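Local coordinates for protein dTDP-4-dehydrorhamnose 3,5-epimerase (Sulfolobus tokodaii, PDB 2B9U) that probably catalyses the epimerisation of a dTDP-4-keto-6-deoxy sugar at its third and fifth sugar carbons, a step on the way to dTDP-L-rhamnose, at residues M1-G9 against E29-M39. Sequence-based numbering, arbitrary orientation.
Sequences MPFEFENLG and EVFKSEDFTKM
F3 and F5 leave the same face of strand 3-9 by alternation, and CG anti to the carbonyl carbon (chi1 -53° and -57°) then sets each ring beside its own backbone N, toward the short helix 33-37. F36 meets both. Its CE1 edge comes down over the centre of the F3 ring, 3.7 Å from CZ. The pair is T-shaped, with planes at 85°. The F5 ring in turn presents its edge to a face of F36, a more open T-shaped pair. M39 holds CG squarely above the middle of the F5 ring, a CH-pi contact 3.4 Å from the centroid; the bend at chi2 carries SD over the same face as a Met-aromatic contact and brings CE to F5 CD1 at 3.5 Å. In this cupin-type jelly roll the cluster packs strand 3-9 against the helix that follows strand 25-32, with I15 of the intervening strand 12-22 touching all three phenylalanines. Strand 25-32 itself pairs with a strand of the second subunit, carrying the sheet across the dimer interface. The rim of F3 is edged by K32 CG and D35 OD2, the latter 3.6 Å from CE2. With an alanine at F3, F36 is likely to lose the face its edge packs on, and a gap to open beside K32 and D35. No direct hydrogen bond joins the segments; a water instead bridges P2 O and E29 O, donating to both, toward the rim of the F3 face opposite F36. P2 CG rests 3.5 Å from D35 OD2.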
ATOM      1  N   MET A   1       7.304  18.786  -5.716  1.00 43.61           N
ATOM      2  CA  MET A   1       6.221  18.282  -6.642  1.00 43.23           C
ATOM      3  C   MET A   1       6.250  16.791  -7.130  1.00 41.62           C
ATOM      4  O   MET A   1       5.871  16.514  -8.267  1.00 42.71           O
ATOM      5  CB  MET A   1       6.013  19.258  -7.824  1.00 43.86           C
ATOM      6  CG  MET A   1       7.000  19.144  -9.008  1.00 46.70           C
ATOM      7  SD  MET A   1       6.837  20.518 -10.204  1.00 53.39           S
ATOM      8  CE  MET A   1       5.685  19.873 -11.440  1.00 51.31           C
ATOM      9  N   PRO A   2       6.685  15.829  -6.287  1.00 39.52           N
ATOM     10  CA  PRO A   2       6.113  14.485  -6.512  1.00 37.47           C
ATOM     11  C   PRO A   2       4.652  14.422  -6.021  1.00 35.25           C
ATOM     12  O   PRO A   2       3.877  13.552  -6.438  1.00 34.12           O
ATOM     13  CB  PRO A   2       7.000  13.570  -5.655  1.00 37.54           C
ATOM     14  CG  PRO A   2       8.189  14.413  -5.271  1.00 38.79           C
ATOM     15  CD  PRO A   2       7.692  15.817  -5.212  1.00 39.49           C
ATOM     16  N   PHE A   3       4.300  15.351  -5.131  1.00 33.15           N
ATOM     17  CA  PHE A   3       2.953  15.469  -4.586  1.00 31.41           C
ATOM     18  C   PHE A   3       2.484  16.928  -4.534  1.00 31.47           C
ATOM     19  O   PHE A   3       3.295  17.853  -4.440  1.00 30.58           O
ATOM     20  CB  PHE A   3       2.881  14.875  -3.174  1.00 30.61           C
ATOM     21  CG  PHE A   3       3.405  13.468  -3.068  1.00 29.05           C
ATOM     22  CD1 PHE A   3       2.562  12.378  -3.302  1.00 26.00           C
ATOM     23  CD2 PHE A   3       4.735  13.233  -2.729  1.00 27.91           C
ATOM     24  CE1 PHE A   3       3.027  11.080  -3.203  1.00 27.18           C
ATOM     25  CE2 PHE A   3       5.223  11.915  -2.625  1.00 29.33           C
ATOM     26  CZ  PHE A   3       4.362  10.834  -2.859  1.00 27.22           C
ATOM     27  N   GLU A   4       1.165  17.107  -4.585  1.00 31.28           N
ATOM     28  CA  GLU A   4       0.517  18.355  -4.224  1.00 31.69           C
ATOM     29  C   GLU A   4      -0.399  18.109  -3.035  1.00 31.34           C
ATOM     30  O   GLU A   4      -1.136  17.134  -3.017  1.00 30.57           O
ATOM     31  CB  GLU A   4      -0.273  18.913  -5.405  1.00 32.24           C
ATOM     32  CG  GLU A   4       0.632  19.469  -6.493  1.00 35.94           C
ATOM     33  CD  GLU A   4      -0.067  20.457  -7.416  1.00 41.72           C
ATOM     34  OE1 GLU A   4      -1.320  20.486  -7.464  1.00 42.16           O
ATOM     35  OE2 GLU A   4       0.660  21.209  -8.104  1.00 45.73           O
ATOM     36  N   PHE A   5      -0.334  19.003  -2.048  1.00 31.10           N
ATOM     37  CA  PHE A   5      -1.111  18.903  -0.817  1.00 30.74           C
ATOM     38  C   PHE A   5      -2.140  20.030  -0.720  1.00 30.82           C
ATOM     39  O   PHE A   5      -1.798  21.200  -0.891  1.00 30.46           O
ATOM     40  CB  PHE A   5      -0.174  18.951   0.394  1.00 30.82           C
ATOM     41  CG  PHE A   5       0.887  17.873   0.394  1.00 30.75           C
ATOM     42  CD1 PHE A   5       2.101  18.068  -0.264  1.00 30.09           C
ATOM     43  CD2 PHE A   5       0.674  16.666   1.063  1.00 31.20           C
ATOM     44  CE1 PHE A   5       3.086  17.076  -0.265  1.00 31.36           C
ATOM     45  CE2 PHE A   5       1.662  15.669   1.082  1.00 31.54           C
ATOM     46  CZ  PHE A   5       2.866  15.875   0.402  1.00 31.09           C
ATOM     47  N   GLU A   6      -3.398  19.661  -0.465  1.00 31.03           N
ATOM     48  CA  GLU A   6      -4.484  20.615  -0.256  1.00 31.36           C
ATOM     49  C   GLU A   6      -5.137  20.446   1.114  1.00 31.11           C
ATOM     50  O   GLU A   6      -5.601  19.355   1.455  1.00 29.87           O
ATOM     51  CB  GLU A   6      -5.547  20.493  -1.352  1.00 31.27           C
ATOM     52  CG  GLU A   6      -4.955  20.262  -2.739  1.00 33.37           C
ATOM     53  CD  GLU A   6      -5.925  20.504  -3.886  1.00 34.72           C
ATOM     54  OE1 GLU A   6      -7.151  20.361  -3.694  1.00 35.69           O
ATOM     55  OE2 GLU A   6      -5.433  20.826  -4.999  1.00 38.05           O
ATOM     56  N   ASN A   7      -5.177  21.541   1.882  1.00 31.11           N
ATOM     57  CA  ASN A   7      -5.874  21.591   3.164  1.00 31.07           C
ATOM     58  C   ASN A   7      -7.372  21.558   2.964  1.00 30.61           C
ATOM     59  O   ASN A   7      -7.934  22.460   2.342  1.00 30.57           O
ATOM     60  CB  ASN A   7      -5.550  22.885   3.928  1.00 32.11           C
ATOM     61  CG  ASN A   7      -4.081  23.037   4.246  1.00 34.64           C
ATOM     62  OD1 ASN A   7      -3.225  22.356   3.668  1.00 36.40           O
ATOM     63  ND2 ASN A   7      -3.774  23.955   5.170  1.00 36.41           N
ATOM     64  N   LEU A   8      -8.029  20.556   3.533  1.00 29.94           N
ATOM     65  CA  LEU A   8      -9.488  20.470   3.450  1.00 29.53           C
ATOM     66  C   LEU A   8     -10.194  20.963   4.720  1.00 29.20           C
ATOM     67  O   LEU A   8     -11.419  20.901   4.828  1.00 29.03           O
ATOM     68  CB  LEU A   8      -9.933  19.049   3.072  1.00 29.12           C
ATOM     69  CG  LEU A   8      -9.339  18.396   1.805  1.00 29.62           C
ATOM     70  CD1 LEU A   8     -10.075  17.115   1.513  1.00 29.16           C
ATOM     71  CD2 LEU A   8      -9.359  19.291   0.547  1.00 29.41           C
ATOM     72  N   GLY A   9      -9.413  21.472   5.670  1.00 29.75           N
ATOM     73  CA  GLY A   9      -9.942  21.912   6.955  1.00 29.46           C
ATOM     74  C   GLY A   9      -9.666  20.930   8.076  1.00 29.70           C
ATOM     75  O   GLY A   9      -9.644  19.718   7.856  1.00 29.65           O
ATOM     76  N   GLU A  29       4.563   7.088  -7.492  1.00 20.27           N
ATOM     77  CA  GLU A  29       4.918   7.081  -6.083  1.00 21.39           C
ATOM     78  C   GLU A  29       3.679   7.476  -5.294  1.00 21.40           C
ATOM     79  O   GLU A  29       3.118   8.563  -5.485  1.00 21.18           O
ATOM     80  CB  GLU A  29       6.107   8.023  -5.807  1.00 21.73           C
ATOM     81  CG  GLU A  29       7.322   7.667  -6.644  1.00 23.11           C
ATOM     82  CD  GLU A  29       8.519   8.608  -6.472  1.00 26.30           C
ATOM     83  OE1 GLU A  29       8.336   9.842  -6.427  1.00 29.23           O
ATOM     84  OE2 GLU A  29       9.655   8.097  -6.393  1.00 28.35           O
ATOM     85  N   VAL A  30       3.259   6.583  -4.402  1.00 21.24           N
ATOM     86  CA  VAL A  30       2.078   6.793  -3.604  1.00 21.61           C
ATOM     87  C   VAL A  30       2.413   7.613  -2.336  1.00 22.94           C
ATOM     88  O   VAL A  30       1.722   8.565  -2.020  1.00 22.52           O
ATOM     89  CB  VAL A  30       1.384   5.447  -3.266  1.00 21.22           C
ATOM     90  CG1 VAL A  30       0.133   5.658  -2.415  1.00 20.79           C
ATOM     91  CG2 VAL A  30       1.065   4.668  -4.559  1.00 19.22           C
ATOM     92  N   PHE A  31       3.481   7.235  -1.639  1.00 23.82           N
ATOM     93  CA  PHE A  31       3.878   7.864  -0.400  1.00 25.65           C
ATOM     94  C   PHE A  31       5.400   7.891  -0.343  1.00 25.47           C
ATOM     95  O   PHE A  31       6.046   6.936  -0.780  1.00 24.83           O
ATOM     96  CB  PHE A  31       3.282   7.077   0.783  1.00 27.23           C
ATOM     97  CG  PHE A  31       4.076   7.178   2.044  1.00 30.80           C
ATOM     98  CD1 PHE A  31       3.913   8.257   2.892  1.00 35.01           C
ATOM     99  CD2 PHE A  31       4.992   6.194   2.385  1.00 34.06           C
ATOM    100  CE1 PHE A  31       4.640   8.361   4.058  1.00 35.46           C
ATOM    101  CE2 PHE A  31       5.715   6.280   3.554  1.00 36.70           C
ATOM    102  CZ  PHE A  31       5.550   7.375   4.389  1.00 36.85           C
ATOM    103  N   LYS A  32       5.964   8.995   0.165  1.00 25.78           N
ATOM    104  CA  LYS A  32       7.417   9.120   0.406  1.00 26.35           C
ATOM    105  C   LYS A  32       7.667   9.828   1.725  1.00 26.70           C
ATOM    106  O   LYS A  32       7.193  10.950   1.939  1.00 25.42           O
ATOM    107  CB  LYS A  32       8.137   9.903  -0.697  1.00 26.44           C
ATOM    108  CG  LYS A  32       8.083   9.293  -2.083  1.00 27.69           C
ATOM    109  CD  LYS A  32       8.732  10.202  -3.110  1.00 29.51           C
ATOM    110  CE  LYS A  32      10.238  10.092  -3.114  1.00 30.57           C
ATOM    111  NZ  LYS A  32      10.777  10.687  -4.381  1.00 34.04           N
ATOM    112  N   SER A  33       8.423   9.165   2.595  1.00 27.90           N
ATOM    113  CA  SER A  33       8.631   9.614   3.972  1.00 30.03           C
ATOM    114  C   SER A  33       9.010  11.103   4.068  1.00 30.99           C
ATOM    115  O   SER A  33       8.397  11.852   4.824  1.00 31.49           O
ATOM    116  CB  SER A  33       9.699   8.750   4.649  1.00 30.19           C
ATOM    117  OG  SER A  33      10.016   9.257   5.932  1.00 32.22           O
ATOM    118  N   GLU A  34      10.000  11.514   3.281  1.00 31.83           N
ATOM    119  CA  GLU A  34      10.523  12.873   3.313  1.00 33.41           C
ATOM    120  C   GLU A  34       9.476  13.922   2.960  1.00 33.22           C
ATOM    121  O   GLU A  34       9.333  14.911   3.669  1.00 33.53           O
ATOM    122  CB  GLU A  34      11.724  12.979   2.368  1.00 34.02           C
ATOM    123  CG  GLU A  34      12.347  14.366   2.280  1.00 37.78           C
ATOM    124  CD  GLU A  34      13.806  14.305   1.874  1.00 42.57           C
ATOM    125  OE1 GLU A  34      14.222  15.109   1.004  1.00 44.82           O
ATOM    126  OE2 GLU A  34      14.531  13.437   2.420  1.00 44.61           O
ATOM    127  N   ASP A  35       8.762  13.705   1.859  1.00 32.69           N
ATOM    128  CA  ASP A  35       7.735  14.629   1.408  1.00 32.67           C
ATOM    129  C   ASP A  35       6.573  14.740   2.404  1.00 32.34           C
ATOM    130  O   ASP A  35       6.049  15.844   2.654  1.00 31.79           O
ATOM    131  CB  ASP A  35       7.224  14.200   0.026  1.00 33.28           C
ATOM    132  CG  ASP A  35       8.292  14.331  -1.064  1.00 34.95           C
ATOM    133  OD1 ASP A  35       9.018  15.349  -1.082  1.00 38.47           O
ATOM    134  OD2 ASP A  35       8.393  13.430  -1.922  1.00 38.07           O
ATOM    135  N   PHE A  36       6.182  13.600   2.982  1.00 31.03           N
ATOM    136  CA  PHE A  36       5.034  13.562   3.870  1.00 30.53           C
ATOM    137  C   PHE A  36       5.370  14.143   5.243  1.00 30.58           C
ATOM    138  O   PHE A  36       4.513  14.754   5.878  1.00 29.85           O
ATOM    139  CB  PHE A  36       4.471  12.134   4.007  1.00 30.04           C
ATOM    140  CG  PHE A  36       3.533  11.723   2.895  1.00 29.96           C
ATOM    141  CD1 PHE A  36       3.888  11.879   1.553  1.00 28.68           C
ATOM    142  CD2 PHE A  36       2.307  11.125   3.196  1.00 30.07           C
ATOM    143  CE1 PHE A  36       3.013  11.468   0.518  1.00 29.63           C
ATOM    144  CE2 PHE A  36       1.440  10.707   2.182  1.00 30.10           C
ATOM    145  CZ  PHE A  36       1.795  10.880   0.840  1.00 29.27           C
ATOM    146  N   THR A  37       6.604  13.913   5.698  1.00 31.23           N
ATOM    147  CA  THR A  37       7.103  14.470   6.965  1.00 32.22           C
ATOM    148  C   THR A  37       7.126  16.007   6.945  1.00 32.45           C
ATOM    149  O   THR A  37       6.720  16.645   7.921  1.00 32.51           O
ATOM    150  CB  THR A  37       8.497  13.910   7.324  1.00 32.33           C
ATOM    151  OG1 THR A  37       8.456  12.469   7.305  1.00 34.06           O
ATOM    152  CG2 THR A  37       8.939  14.373   8.723  1.00 33.42           C
ATOM    153  N   LYS A  38       7.578  16.592   5.833  1.00 33.01           N
ATOM    154  CA  LYS A  38       7.514  18.055   5.613  1.00 33.52           C
ATOM    155  C   LYS A  38       6.116  18.602   5.832  1.00 33.38           C
ATOM    156  O   LYS A  38       5.940  19.788   6.151  1.00 32.53           O
ATOM    157  CB  LYS A  38       7.906  18.412   4.184  1.00 34.07           C
ATOM    158  CG  LYS A  38       9.215  19.137   4.012  1.00 37.29           C
ATOM    159  CD  LYS A  38      10.219  18.263   3.272  1.00 42.28           C
ATOM    160  CE  LYS A  38      11.508  19.018   2.973  1.00 44.74           C
ATOM    161  NZ  LYS A  38      12.321  18.294   1.962  1.00 46.60           N
ATOM    162  N   MET A  39       5.119  17.740   5.608  1.00 33.27           N
ATOM    163  CA  MET A  39       3.719  18.119   5.740  1.00 33.02           C
ATOM    164  C   MET A  39       3.131  17.681   7.075  1.00 32.32           C
ATOM    165  O   MET A  39       1.928  17.769   7.281  1.00 32.04           O
ATOM    166  CB  MET A  39       2.905  17.578   4.557  1.00 33.68           C
ATOM    167  CG  MET A  39       3.326  18.181   3.222  1.00 34.96           C
ATOM    168  SD  MET A  39       3.120  19.984   3.191  1.00 40.15           S
ATOM    169  CE  MET A  39       3.955  20.394   1.647  1.00 39.75           C
TER
HETATM  170  O   HOH W   1       3.926  10.956  -6.607  1.00 27.02           O